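Local coordinates for protein VP5 (Halorubrum pleomorphic virus 2, PDB 6QGI) that is an envelope protein of a haloarchaeal pleomorphic virus and probably drives fusion of the viral membrane with that of its host, at residues 327-330 and 331-334; 115-118 and 119-123; 247-250 and 251-255; 483-486 and 487-490. All blocks are in the same frame, centred on the assembly; numbering follows the deposited sequence.

How the contacts relate
Four local contacts are strung along the chain in series, none nesting in or crossing another. Contact 2, in the middle of helix 91-133, comes first and lies where that helix meets helix 37-60 and strand 176-186. Contact 3 follows at the C-terminal end of helix 225-253, about 41 Å from contact 2 between centres, beside helices 66-86 and 91-133. Contact 1 then closes a tight turn leading into strand 333-334, on the opposite side of the chain's centre from contact 2. Contact 4 lies on the late helix 476-496, which packs on helices 270-279 and 285-292; its nearest atoms are about 14 Å from contact 3 and 15 Å from contact 1.

Contact 1. Residues 327-330 and 331-334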
ATOM      1  N   PRO A 327       0.098 -22.538   5.612  1.00 40.67           N
ATOM      2  CA  PRO A 327       1.227 -22.431   4.681  1.00 40.45           C
ATOM      3  C   PRO A 327       0.823 -22.627   3.223  1.00 42.92           C
ATOM      4  O   PRO A 327       0.129 -23.583   2.886  1.00 43.64           O
ATOM      5  CB  PRO A 327       2.171 -23.544   5.153  1.00 43.69           C
ATOM      6  CG  PRO A 327       1.267 -24.586   5.729  1.00 49.14           C
ATOM      7  CD  PRO A 327       0.076 -23.846   6.295  1.00 43.51           C
ATOM      8  N   LEU A 328       1.246 -21.691   2.371  1.00 37.26           N
ATOM      9  CA  LEU A 328       1.030 -21.726   0.929  1.00 36.66           C
ATOM     10  C   LEU A 328       1.802 -22.911   0.364  1.00 40.35           C
ATOM     11  O   LEU A 328       2.900 -23.203   0.845  1.00 40.35           O
ATOM     12  CB  LEU A 328       1.467 -20.397   0.290  1.00 35.58           C
ATOM     13  CG  LEU A 328       0.879 -19.125   0.911  1.00 38.63           C
ATOM     14  CD1 LEU A 328       1.367 -17.902   0.204  1.00 38.09           C
ATOM     15  CD2 LEU A 328      -0.645 -19.154   0.909  1.00 39.68           C
ATOM     16  N   GLU A 329       1.205 -23.636  -0.587  1.00 36.60           N
ATOM     17  CA  GLU A 329       1.782 -24.862  -1.135  1.00 37.64           C
ATOM     18  C   GLU A 329       2.020 -24.787  -2.648  1.00 41.10           C
ATOM     19  O   GLU A 329       1.278 -24.108  -3.365  1.00 39.59           O
ATOM     20  CB  GLU A 329       0.866 -26.061  -0.810  1.00 39.84           C
ATOM     21  CG  GLU A 329       0.624 -26.260   0.685  1.00 49.14           C
ATOM     22  CD  GLU A 329      -0.612 -27.025   1.128  1.00 70.33           C
ATOM     23  OE1 GLU A 329      -1.460 -27.375   0.274  1.00 62.34           O
ATOM     24  OE2 GLU A 329      -0.736 -27.259   2.351  1.00 65.57           O
ATOM     25  N   SER A 330       3.049 -25.516  -3.125  1.00 38.71           N
ATOM     26  CA  SER A 330       3.441 -25.599  -4.536  1.00 38.98           C
ATOM     27  C   SER A 330       2.371 -26.332  -5.351  1.00 43.01           C
ATOM     28  O   SER A 330       1.842 -27.352  -4.902  1.00 43.44           O
ATOM     29  CB  SER A 330       4.784 -26.310  -4.670  1.00 43.84           C
ATOM     30  OG  SER A 330       5.328 -26.173  -5.971  1.00 53.25           O
ATOM     31  N   GLY A 331       2.041 -25.775  -6.515  1.00 38.89           N
ATOM     32  CA  GLY A 331       1.043 -26.305  -7.444  1.00 39.10           C
ATOM     33  C   GLY A 331      -0.392 -25.893  -7.164  1.00 41.14           C
ATOM     34  O   GLY A 331      -1.290 -26.205  -7.953  1.00 40.80           O
ATOM     35  N   LYS A 332      -0.616 -25.189  -6.041  1.00 36.13           N
ATOM     36  CA  LYS A 332      -1.939 -24.777  -5.585  1.00 34.92           C
ATOM     37  C   LYS A 332      -2.302 -23.354  -6.009  1.00 37.11           C
ATOM     38  O   LYS A 332      -1.436 -22.486  -6.151  1.00 35.79           O
ATOM     39  CB  LYS A 332      -2.045 -24.910  -4.053  1.00 37.58           C
ATOM     40  CG  LYS A 332      -1.881 -26.332  -3.514  1.00 56.48           C
ATOM     41  CD  LYS A 332      -3.036 -27.257  -3.901  1.00 71.86           C
ATOM     42  CE  LYS A 332      -2.851 -28.658  -3.368  1.00 88.91           C
ATOM     43  NZ  LYS A 332      -3.906 -29.584  -3.859  1.00101.28           N
ATOM     44  N   THR A 333      -3.605 -23.134  -6.219  1.00 33.24           N
ATOM     45  CA  THR A 333      -4.172 -21.845  -6.593  1.00 31.74           C
ATOM     46  C   THR A 333      -4.766 -21.197  -5.342  1.00 34.65           C
ATOM     47  O   THR A 333      -5.526 -21.845  -4.616  1.00 34.72           O
ATOM     48  CB  THR A 333      -5.212 -22.021  -7.696  1.00 40.49           C
ATOM     49  OG1 THR A 333      -4.603 -22.573  -8.868  1.00 42.03           O
ATOM     50  CG2 THR A 333      -5.914 -20.733  -8.019  1.00 36.15           C
ATOM     51  N   TYR A 334      -4.445 -19.915  -5.111  1.00 29.90           N
ATOM     52  CA  TYR A 334      -4.904 -19.193  -3.937  1.00 28.66           C
ATOM     53  C   TYR A 334      -5.662 -17.950  -4.305  1.00 31.94           C
ATOM     54  O   TYR A 334      -5.282 -17.234  -5.234  1.00 31.32           O
ATOM     55  CB  TYR A 334      -3.720 -18.843  -3.033  1.00 29.09           C
ATOM     56  CG  TYR A 334      -3.121 -20.064  -2.377  1.00 31.17           C
ATOM     57  CD1 TYR A 334      -3.712 -20.636  -1.252  1.00 33.26           C
ATOM     58  CD2 TYR A 334      -1.991 -20.680  -2.904  1.00 32.41           C
ATOM     59  CE1 TYR A 334      -3.185 -21.781  -0.661  1.00 33.82           C
ATOM     60  CE2 TYR A 334      -1.451 -21.823  -2.318  1.00 34.25           C
ATOM     61  CZ  TYR A 334      -2.054 -22.370  -1.199  1.00 40.13           C
ATOM     62  OH  TYR A 334      -1.552 -23.505  -0.622  1.00 42.51           O
TER
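The backbone reverses through a type II beta turn from Glu329 to Lys332, with Gly331 at positive phi, and the end-to-end directions of 327-330 and 331-334 differ by 133°. The bond that would close the turn, Lys332 N to Glu329 O, is weak at 3.5 Å. A side chain supplies a second link: Tyr334 reaches back beneath the turn, and its OH accepts the backbone N-H of Glu329 at 2.8 Å, bent to 141° at the hydrogen. Leu328 covers one face of the same ring. Its CD2 stands over the ring centre in a CH-pi contact, 3.9 Å from the centroid and only 8° off the normal. CG of Leu328, anti to the carbonyl carbon, lets the side chain cross the ring at a slant, so that of its two methyls CD2 is the one over the face. At the phenol end, CB of Glu329 lies 3.5 Å from Tyr334 OH, and the carboxylate plane stands steeply to the ring plane. Glu329 and Lys332 run side by side through their aliphatic parts, CB to CG 3.9 Å, while OE1 of Glu329 stays 5.3 Å from NZ of Lys332. Strand 443-450 flanks the turn, with Ile445 touching both Leu328 and Tyr334. The tyrosine thus joins the two arms by a polar tip and an apolar face, whereas the acid and the lysine offer at most a loose electrostatic attraction.

Contact 2. Residues 115-118 and 119-123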
ATOM      1  N   LYS A 115      -2.551  13.088   7.542  1.00 18.12           N
ATOM      2  CA  LYS A 115      -1.942  13.940   6.514  1.00 18.09           C
ATOM      3  C   LYS A 115      -2.284  13.404   5.118  1.00 21.40           C
ATOM      4  O   LYS A 115      -2.498  14.188   4.191  1.00 21.39           O
ATOM      5  CB  LYS A 115      -0.424  14.031   6.699  1.00 20.69           C
ATOM      6  CG  LYS A 115       0.046  15.088   7.671  1.00 33.42           C
ATOM      7  CD  LYS A 115       1.558  15.058   7.839  1.00 42.87           C
ATOM      8  CE  LYS A 115       1.994  15.747   9.110  1.00 53.21           C
ATOM      9  NZ  LYS A 115       1.756  17.216   9.060  1.00 64.40           N
ATOM     10  N   THR A 116      -2.350  12.062   4.987  1.00 16.92           N
ATOM     11  CA  THR A 116      -2.708  11.347   3.758  1.00 15.83           C
ATOM     12  C   THR A 116      -4.149  11.702   3.377  1.00 19.29           C
ATOM     13  O   THR A 116      -4.410  11.928   2.194  1.00 19.79           O
ATOM     14  CB  THR A 116      -2.513   9.832   3.943  1.00 19.24           C
ATOM     15  OG1 THR A 116      -1.187   9.582   4.399  1.00 14.21           O
ATOM     16  CG2 THR A 116      -2.774   9.029   2.667  1.00 16.91           C
ATOM     17  N   TRP A 117      -5.062  11.781   4.380  1.00 14.87           N
ATOM     18  CA  TRP A 117      -6.468  12.161   4.208  1.00 14.60           C
ATOM     19  C   TRP A 117      -6.557  13.659   3.889  1.00 20.97           C
ATOM     20  O   TRP A 117      -7.325  14.042   3.007  1.00 21.83           O
ATOM     21  CB  TRP A 117      -7.312  11.811   5.462  1.00 12.97           C
ATOM     22  CG  TRP A 117      -8.751  12.263   5.391  1.00 13.96           C
ATOM     23  CD1 TRP A 117      -9.264  13.434   5.864  1.00 17.60           C
ATOM     24  CD2 TRP A 117      -9.859  11.542   4.824  1.00 13.25           C
ATOM     25  NE1 TRP A 117     -10.618  13.492   5.623  1.00 17.15           N
ATOM     26  CE2 TRP A 117     -11.009  12.349   4.980  1.00 17.59           C
ATOM     27  CE3 TRP A 117      -9.991  10.298   4.187  1.00 13.40           C
ATOM     28  CZ2 TRP A 117     -12.274  11.947   4.530  1.00 16.75           C
ATOM     29  CZ3 TRP A 117     -11.247   9.903   3.745  1.00 14.79           C
ATOM     30  CH2 TRP A 117     -12.372  10.719   3.925  1.00 15.79           C
ATOM     31  N   ASN A 118      -5.777  14.496   4.607  1.00 18.41           N
ATOM     32  CA  ASN A 118      -5.732  15.951   4.428  1.00 18.73           C
ATOM     33  C   ASN A 118      -5.291  16.333   3.015  1.00 22.58           C
ATOM     34  O   ASN A 118      -5.947  17.173   2.395  1.00 23.63           O
ATOM     35  CB  ASN A 118      -4.831  16.601   5.472  1.00 17.71           C
ATOM     36  CG  ASN A 118      -5.448  16.628   6.844  1.00 32.88           C
ATOM     37  OD1 ASN A 118      -6.607  16.253   7.034  1.00 26.72           O
ATOM     38  ND2 ASN A 118      -4.678  17.051   7.836  1.00 23.59           N
ATOM     39  N   GLU A 119      -4.248  15.664   2.477  1.00 17.72           N
ATOM     40  CA  GLU A 119      -3.758  15.904   1.115  1.00 17.35           C
ATOM     41  C   GLU A 119      -4.809  15.533   0.075  1.00 20.97           C
ATOM     42  O   GLU A 119      -4.880  16.182  -0.968  1.00 21.79           O
ATOM     43  CB  GLU A 119      -2.449  15.143   0.839  1.00 18.07           C
ATOM     44  CG  GLU A 119      -1.523  15.871  -0.128  1.00 26.69           C
ATOM     45  CD  GLU A 119      -1.119  17.289   0.241  1.00 41.61           C
ATOM     46  OE1 GLU A 119      -0.943  17.572   1.447  1.00 29.19           O
ATOM     47  OE2 GLU A 119      -0.971  18.120  -0.684  1.00 41.14           O
ATOM     48  N   SER A 120      -5.637  14.520   0.369  1.00 16.21           N
ATOM     49  CA  SER A 120      -6.717  14.083  -0.514  1.00 15.79           C
ATOM     50  C   SER A 120      -7.855  15.121  -0.544  1.00 18.89           C
ATOM     51  O   SER A 120      -8.348  15.438  -1.626  1.00 17.95           O
ATOM     52  CB  SER A 120      -7.256  12.727  -0.071  1.00 19.42           C
ATOM     53  OG  SER A 120      -6.256  11.770   0.229  1.00 28.24           O
ATOM     54  N   VAL A 121      -8.256  15.653   0.639  1.00 16.16           N
ATOM     55  CA  VAL A 121      -9.322  16.660   0.788  1.00 17.21           C
ATOM     56  C   VAL A 121      -8.851  17.992   0.167  1.00 22.25           C
ATOM     57  O   VAL A 121      -9.630  18.631  -0.545  1.00 22.19           O
ATOM     58  CB  VAL A 121      -9.791  16.830   2.267  1.00 21.53           C
ATOM     59  CG1 VAL A 121     -10.861  17.915   2.398  1.00 22.26           C
ATOM     60  CG2 VAL A 121     -10.310  15.516   2.836  1.00 20.88           C
ATOM     61  N   ALA A 122      -7.576  18.388   0.415  1.00 19.39           N
ATOM     62  CA  ALA A 122      -6.966  19.607  -0.137  1.00 20.14           C
ATOM     63  C   ALA A 122      -6.968  19.574  -1.673  1.00 25.14           C
ATOM     64  O   ALA A 122      -7.325  20.568  -2.315  1.00 25.28           O
ATOM     65  CB  ALA A 122      -5.546  19.765   0.382  1.00 20.69           C
ATOM     66  N   GLU A 123      -6.589  18.416  -2.249  1.00 21.81           N
ATOM     67  CA  GLU A 123      -6.562  18.157  -3.690  1.00 21.54           C
ATOM     68  C   GLU A 123      -7.976  18.190  -4.253  1.00 26.77           C
ATOM     69  O   GLU A 123      -8.177  18.726  -5.346  1.00 27.35           O
ATOM     70  CB  GLU A 123      -5.908  16.797  -3.954  1.00 21.80           C
ATOM     71  CG  GLU A 123      -5.596  16.502  -5.403  1.00 28.89           C
ATOM     72  CD  GLU A 123      -5.031  15.112  -5.584  1.00 46.34           C
ATOM     73  OE1 GLU A 123      -3.913  14.993  -6.133  1.00 39.81           O
ATOM     74  OE2 GLU A 123      -5.705  14.140  -5.176  1.00 44.65           O
TER
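The long helix 91-133 of the N-terminal envelope-protein region carries this contact on successive turns, where Trp117 and Val121 meet four residues apart. CG2 of Val121 sits over one face of the indole, above the five-membered ring and displaced toward its rim. It lies 3.5 Å from NE1 of Trp117 and 3.9 Å from the ring centroid, 28° off the normal, a CH-pi contact. The indole leaves the helix with CG anti to the backbone N (chi1 176°), which lays its pyrrole part under CG2 of the valine one turn on. NE1 also has a polar partner, the carbonyl of Gly180 in strand 176-186, while Trp228 meets the indole edge-to-face. The tryptophan therefore joins the helix to the beta sheet, and Asn118 reinforces that junction through hydrogen bonds of OD1 to Gly180 N and ND2 to Ser178 O. Ordinary i to i+4 helical bonds run beneath these side chains, including Val121 N to Trp117 O at 3.0 Å and Ala122 N to Asn118 O at 2.8 Å. On Thr116 the pattern is altered: the backbone bond from Ser120 N is weak (3.4 Å), and the same carbonyl oxygen accepts a shorter one from the Ser120 hydroxyl, OG to O 2.7 Å. The torsion of Ser120 (chi1 -46°) tucks OG beside its own backbone N, folding it back onto the preceding turn. This buried hydroxyl is also hydrogen-bonded to ND2 of Asn55 in helix 37-60.

Contact 3. Residues 247-250 and 251-255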
ATOM      1  N   SER A 247       0.865  -0.260  31.370  1.00 37.46           N
ATOM      2  CA  SER A 247       0.577   0.051  32.778  1.00 38.00           C
ATOM      3  C   SER A 247       0.522  -1.238  33.600  1.00 42.14           C
ATOM      4  O   SER A 247       0.885  -1.234  34.779  1.00 42.92           O
ATOM      5  CB  SER A 247      -0.731   0.824  32.910  1.00 41.36           C
ATOM      6  OG  SER A 247      -0.909   1.294  34.237  1.00 49.79           O
ATOM      7  N   THR A 248       0.076  -2.341  32.961  1.00 37.55           N
ATOM      8  CA  THR A 248       0.004  -3.680  33.546  1.00 37.39           C
ATOM      9  C   THR A 248       1.420  -4.278  33.522  1.00 40.75           C
ATOM     10  O   THR A 248       1.855  -4.828  34.529  1.00 41.67           O
ATOM     11  CB  THR A 248      -1.041  -4.537  32.799  1.00 41.40           C
ATOM     12  OG1 THR A 248      -2.309  -3.880  32.855  1.00 38.40           O
ATOM     13  CG2 THR A 248      -1.172  -5.948  33.371  1.00 38.87           C
ATOM     14  N   TRP A 249       2.141  -4.132  32.388  1.00 35.89           N
ATOM     15  CA  TRP A 249       3.507  -4.632  32.189  1.00 35.10           C
ATOM     16  C   TRP A 249       4.470  -4.051  33.227  1.00 39.00           C
ATOM     17  O   TRP A 249       5.244  -4.805  33.807  1.00 39.35           O
ATOM     18  CB  TRP A 249       4.011  -4.346  30.760  1.00 32.52           C
ATOM     19  CG  TRP A 249       5.320  -5.013  30.453  1.00 33.36           C
ATOM     20  CD1 TRP A 249       5.501  -6.279  29.983  1.00 36.15           C
ATOM     21  CD2 TRP A 249       6.632  -4.463  30.639  1.00 33.42           C
ATOM     22  NE1 TRP A 249       6.841  -6.560  29.882  1.00 35.95           N
ATOM     23  CE2 TRP A 249       7.559  -5.455  30.251  1.00 37.53           C
ATOM     24  CE3 TRP A 249       7.117  -3.223  31.094  1.00 34.74           C
ATOM     25  CZ2 TRP A 249       8.942  -5.248  30.303  1.00 37.26           C
ATOM     26  CZ3 TRP A 249       8.486  -3.019  31.142  1.00 36.68           C
ATOM     27  CH2 TRP A 249       9.382  -4.026  30.758  1.00 37.50           C
ATOM     28  N   VAL A 250       4.398  -2.727  33.476  1.00 35.23           N
ATOM     29  CA  VAL A 250       5.225  -2.012  34.452  1.00 35.75           C
ATOM     30  C   VAL A 250       4.936  -2.563  35.862  1.00 40.87           C
ATOM     31  O   VAL A 250       5.881  -2.880  36.583  1.00 41.74           O
ATOM     32  CB  VAL A 250       5.038  -0.465  34.366  1.00 39.56           C
ATOM     33  CG1 VAL A 250       5.740   0.252  35.515  1.00 40.27           C
ATOM     34  CG2 VAL A 250       5.543   0.077  33.030  1.00 38.46           C
ATOM     35  N   SER A 251       3.646  -2.735  36.221  1.00 37.19           N
ATOM     36  CA  SER A 251       3.220  -3.265  37.523  1.00 37.93           C
ATOM     37  C   SER A 251       3.706  -4.704  37.773  1.00 41.22           C
ATOM     38  O   SER A 251       4.002  -5.046  38.918  1.00 42.34           O
ATOM     39  CB  SER A 251       1.703  -3.213  37.653  1.00 41.99           C
ATOM     40  OG  SER A 251       1.250  -1.874  37.757  1.00 52.53           O
ATOM     41  N   ASN A 252       3.794  -5.530  36.717  1.00 35.89           N
ATOM     42  CA  ASN A 252       4.233  -6.925  36.832  1.00 35.86           C
ATOM     43  C   ASN A 252       5.767  -7.061  36.881  1.00 40.38           C
ATOM     44  O   ASN A 252       6.276  -8.027  37.455  1.00 40.65           O
ATOM     45  CB  ASN A 252       3.686  -7.762  35.664  1.00 33.93           C
ATOM     46  CG  ASN A 252       2.180  -7.762  35.493  1.00 52.56           C
ATOM     47  OD1 ASN A 252       1.408  -7.312  36.354  1.00 42.75           O
ATOM     48  ND2 ASN A 252       1.728  -8.259  34.348  1.00 47.19           N
ATOM     49  N   VAL A 253       6.489  -6.101  36.277  1.00 36.38           N
ATOM     50  CA  VAL A 253       7.950  -6.090  36.143  1.00 36.01           C
ATOM     51  C   VAL A 253       8.635  -5.341  37.309  1.00 40.16           C
ATOM     52  O   VAL A 253       9.669  -5.811  37.788  1.00 40.20           O
ATOM     53  CB  VAL A 253       8.314  -5.499  34.751  1.00 38.68           C
ATOM     54  CG1 VAL A 253       9.757  -5.023  34.662  1.00 38.76           C
ATOM     55  CG2 VAL A 253       8.021  -6.509  33.654  1.00 37.84           C
ATOM     56  N   TYR A 254       8.063  -4.202  37.760  1.00 37.07           N
ATOM     57  CA  TYR A 254       8.618  -3.375  38.840  1.00 38.00           C
ATOM     58  C   TYR A 254       8.798  -4.159  40.136  1.00 44.65           C
ATOM     59  O   TYR A 254       7.832  -4.681  40.701  1.00 44.38           O
ATOM     60  CB  TYR A 254       7.752  -2.135  39.091  1.00 38.58           C
ATOM     61  CG  TYR A 254       8.488  -1.032  39.814  1.00 40.15           C
ATOM     62  CD1 TYR A 254       9.349  -0.178  39.128  1.00 41.74           C
ATOM     63  CD2 TYR A 254       8.309  -0.823  41.176  1.00 41.62           C
ATOM     64  CE1 TYR A 254      10.029   0.843  39.788  1.00 43.17           C
ATOM     65  CE2 TYR A 254       8.966   0.209  41.842  1.00 43.07           C
ATOM     66  CZ  TYR A 254       9.829   1.037  41.145  1.00 49.66           C
ATOM     67  OH  TYR A 254      10.489   2.045  41.795  1.00 50.39           O
ATOM     68  N   GLY A 255      10.050  -4.244  40.573  1.00 43.78           N
ATOM     69  CA  GLY A 255      10.433  -4.982  41.770  1.00 45.38           C
ATOM     70  C   GLY A 255      10.939  -6.369  41.437  1.00 51.08           C
ATOM     71  O   GLY A 255      11.981  -6.784  41.950  1.00 52.34           O
TER
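This is an i to i+4 aromatic-aliphatic contact in the last turns of helix 225-253, where Val253 packs on Trp249 just before the chain leaves the helix. CG2 of Val253 stands over the centre of the six-membered ring, 3.7 Å from its centroid and 17° off the normal, in a CH-pi contact. Its closest ring atom is CE2 of Trp249, at 3.6 Å, while CG1 reaches CH2 farther out, at 4.0 Å. Trp249 holds CG anti to its backbone N (chi1 -172°), carrying the indole out toward helix 66-86; there it touches Lys78, Ala81 and Ile82. NE1 is satisfied by the carbonyl of Asn472, so the ring also links this helical bundle to the loop ahead of helix 476-496. The N-H of Val253 is shared between two weak bonds, to Trp249 O and Val250 O, at 3.1 and 3.3 Å. Tyr254, the first residue to depart from helical angles, still gives its N-H to Val250 O at 2.8 Å, with an angle of 163° at the hydrogen. Beyond it the tyrosine side chain turns away from 247-250, and its OH is hydrogen-bonded to Ser89 O. On the more exposed flank, Thr248 and Asn252 point the same way side by side, CG2 to ND2 3.8 Å.

Contact 4. Residues 483-486 and 487-490; sequences EQQN and KELI
Residues 483-490 form consecutive turns of helix 476-496, and the contact is held chiefly by the helical backbone hydrogen bonds. Four i to i+4 hydrogen bonds connect the turns. The shortest, Glu488 N to Gln484 O at 2.9 Å, has its donor close to the line of the Gln484 C=O bond; in Leu489 N to Gln485 O, at 3.2 Å, the donor instead sits above the carbonyl plane, 37° out of it. Aliphatic groups pack on backbone carbonyls on the face turned to the protein. CG1 of Ile490 lies against Asn486 O at 3.3 Å, and CB and CG of Leu489 both approach the carbonyl oxygen of Gln485. Ile291 of helix 285-292 touches Asn486, Leu489 and Ile490, while Arg273 of helix 270-279 touches Asn486, Lys487 and Ile490, so this face seats the helix on the other two. The polar side chains touch through an oxygen of one and a methylene of the other. Lys487, extended along its length, crosses Gln484, whose chain bends at chi2 to place OE1 3.9 Å from Lys487 CD. Gln485 and Glu488 lie side by side, amide and carboxylate planes 40° apart, with OE1 of Gln485 hydrogen-bonded to Ser465 OG. Glu488 has its CG between its own backbone N and carbonyl carbon (chi1 62°), an arrangement that turns the chain back over the preceding turn and leaves CG 3.4 Å from the Gln485 carbonyl oxygen.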
ATOM      1  N   GLU A 483      16.202  -9.059  18.522  1.00 29.75           N
ATOM      2  CA  GLU A 483      17.327  -8.406  17.860  1.00 29.58           C
ATOM      3  C   GLU A 483      17.954  -9.308  16.795  1.00 33.64           C
ATOM      4  O   GLU A 483      18.236  -8.830  15.696  1.00 32.87           O
ATOM      5  CB  GLU A 483      18.386  -8.026  18.914  1.00 31.89           C
ATOM      6  CG  GLU A 483      19.591  -7.268  18.372  1.00 45.02           C
ATOM      7  CD  GLU A 483      20.691  -7.033  19.388  1.00 72.42           C
ATOM      8  OE1 GLU A 483      20.832  -5.882  19.861  1.00 73.25           O
ATOM      9  OE2 GLU A 483      21.420  -8.001  19.708  1.00 69.30           O
ATOM     10  N   GLN A 484      18.182 -10.600  17.124  1.00 31.22           N
ATOM     11  CA  GLN A 484      18.820 -11.552  16.219  1.00 32.10           C
ATOM     12  C   GLN A 484      17.902 -11.950  15.071  1.00 36.14           C
ATOM     13  O   GLN A 484      18.366 -11.937  13.929  1.00 35.80           O
ATOM     14  CB  GLN A 484      19.329 -12.796  16.968  1.00 34.88           C
ATOM     15  CG  GLN A 484      20.352 -13.644  16.189  1.00 51.50           C
ATOM     16  CD  GLN A 484      21.487 -12.862  15.550  1.00 71.49           C
ATOM     17  OE1 GLN A 484      21.711 -12.934  14.337  1.00 66.98           O
ATOM     18  NE2 GLN A 484      22.231 -12.102  16.344  1.00 64.26           N
ATOM     19  N   GLN A 485      16.612 -12.270  15.354  1.00 32.53           N
ATOM     20  CA  GLN A 485      15.625 -12.655  14.331  1.00 31.98           C
ATOM     21  C   GLN A 485      15.438 -11.553  13.290  1.00 36.62           C
ATOM     22  O   GLN A 485      15.270 -11.852  12.104  1.00 36.54           O
ATOM     23  CB  GLN A 485      14.271 -13.009  14.957  1.00 32.54           C
ATOM     24  CG  GLN A 485      14.203 -14.425  15.520  1.00 44.58           C
ATOM     25  CD  GLN A 485      13.146 -14.599  16.587  1.00 61.90           C
ATOM     26  OE1 GLN A 485      12.468 -13.654  17.007  1.00 55.28           O
ATOM     27  NE2 GLN A 485      12.991 -15.823  17.065  1.00 56.00           N
ATOM     28  N   ASN A 486      15.493 -10.282  13.733  1.00 33.00           N
ATOM     29  CA  ASN A 486      15.361  -9.115  12.868  1.00 32.18           C
ATOM     30  C   ASN A 486      16.602  -8.961  11.986  1.00 37.17           C
ATOM     31  O   ASN A 486      16.468  -8.734  10.783  1.00 35.88           O
ATOM     32  CB  ASN A 486      15.124  -7.853  13.707  1.00 32.05           C
ATOM     33  CG  ASN A 486      15.038  -6.582  12.901  1.00 43.94           C
ATOM     34  OD1 ASN A 486      15.922  -5.720  12.975  1.00 36.83           O
ATOM     35  ND2 ASN A 486      13.982  -6.441  12.105  1.00 31.51           N
ATOM     36  N   LYS A 487      17.802  -9.096  12.589  1.00 35.70           N
ATOM     37  CA  LYS A 487      19.097  -8.984  11.914  1.00 36.68           C
ATOM     38  C   LYS A 487      19.255 -10.058  10.823  1.00 41.65           C
ATOM     39  O   LYS A 487      19.726  -9.729   9.734  1.00 41.34           O
ATOM     40  CB  LYS A 487      20.243  -9.086  12.938  1.00 40.25           C
ATOM     41  CG  LYS A 487      21.601  -8.631  12.411  1.00 56.80           C
ATOM     42  CD  LYS A 487      22.744  -9.330  13.142  1.00 68.92           C
ATOM     43  CE  LYS A 487      24.076  -9.105  12.465  1.00 78.91           C
ATOM     44  NZ  LYS A 487      25.121 -10.025  12.983  1.00 88.05           N
ATOM     45  N   GLU A 488      18.853 -11.323  11.106  1.00 39.02           N
ATOM     46  CA  GLU A 488      18.987 -12.420  10.145  1.00 40.09           C
ATOM     47  C   GLU A 488      17.963 -12.326   9.025  1.00 42.69           C
ATOM     48  O   GLU A 488      18.277 -12.755   7.922  1.00 42.99           O
ATOM     49  CB  GLU A 488      18.971 -13.815  10.805  1.00 42.91           C
ATOM     50  CG  GLU A 488      17.708 -14.212  11.556  1.00 56.84           C
ATOM     51  CD  GLU A 488      17.856 -15.389  12.508  1.00 85.71           C
ATOM     52  OE1 GLU A 488      18.991 -15.891  12.683  1.00 85.97           O
ATOM     53  OE2 GLU A 488      16.828 -15.801  13.092  1.00 80.25           O
ATOM     54  N   LEU A 489      16.774 -11.737   9.276  1.00 37.54           N
ATOM     55  CA  LEU A 489      15.760 -11.544   8.234  1.00 36.17           C
ATOM     56  C   LEU A 489      16.193 -10.444   7.265  1.00 40.35           C
ATOM     57  O   LEU A 489      15.997 -10.585   6.057  1.00 40.85           O
ATOM     58  CB  LEU A 489      14.381 -11.212   8.822  1.00 34.81           C
ATOM     59  CG  LEU A 489      13.481 -12.393   9.192  1.00 39.35           C
ATOM     60  CD1 LEU A 489      12.229 -11.913   9.900  1.00 38.23           C
ATOM     61  CD2 LEU A 489      13.100 -13.217   7.963  1.00 41.61           C
ATOM     62  N   ILE A 490      16.800  -9.364   7.792  1.00 36.19           N
ATOM     63  CA  ILE A 490      17.290  -8.247   6.991  1.00 35.91           C
ATOM     64  C   ILE A 490      18.447  -8.742   6.108  1.00 41.66           C
ATOM     65  O   ILE A 490      18.385  -8.553   4.892  1.00 41.40           O
ATOM     66  CB  ILE A 490      17.663  -7.027   7.888  1.00 38.82           C
ATOM     67  CG1 ILE A 490      16.406  -6.357   8.523  1.00 38.04           C
ATOM     68  CG2 ILE A 490      18.552  -5.998   7.172  1.00 39.96           C
ATOM     69  CD1 ILE A 490      15.169  -6.040   7.598  1.00 45.23           C
TER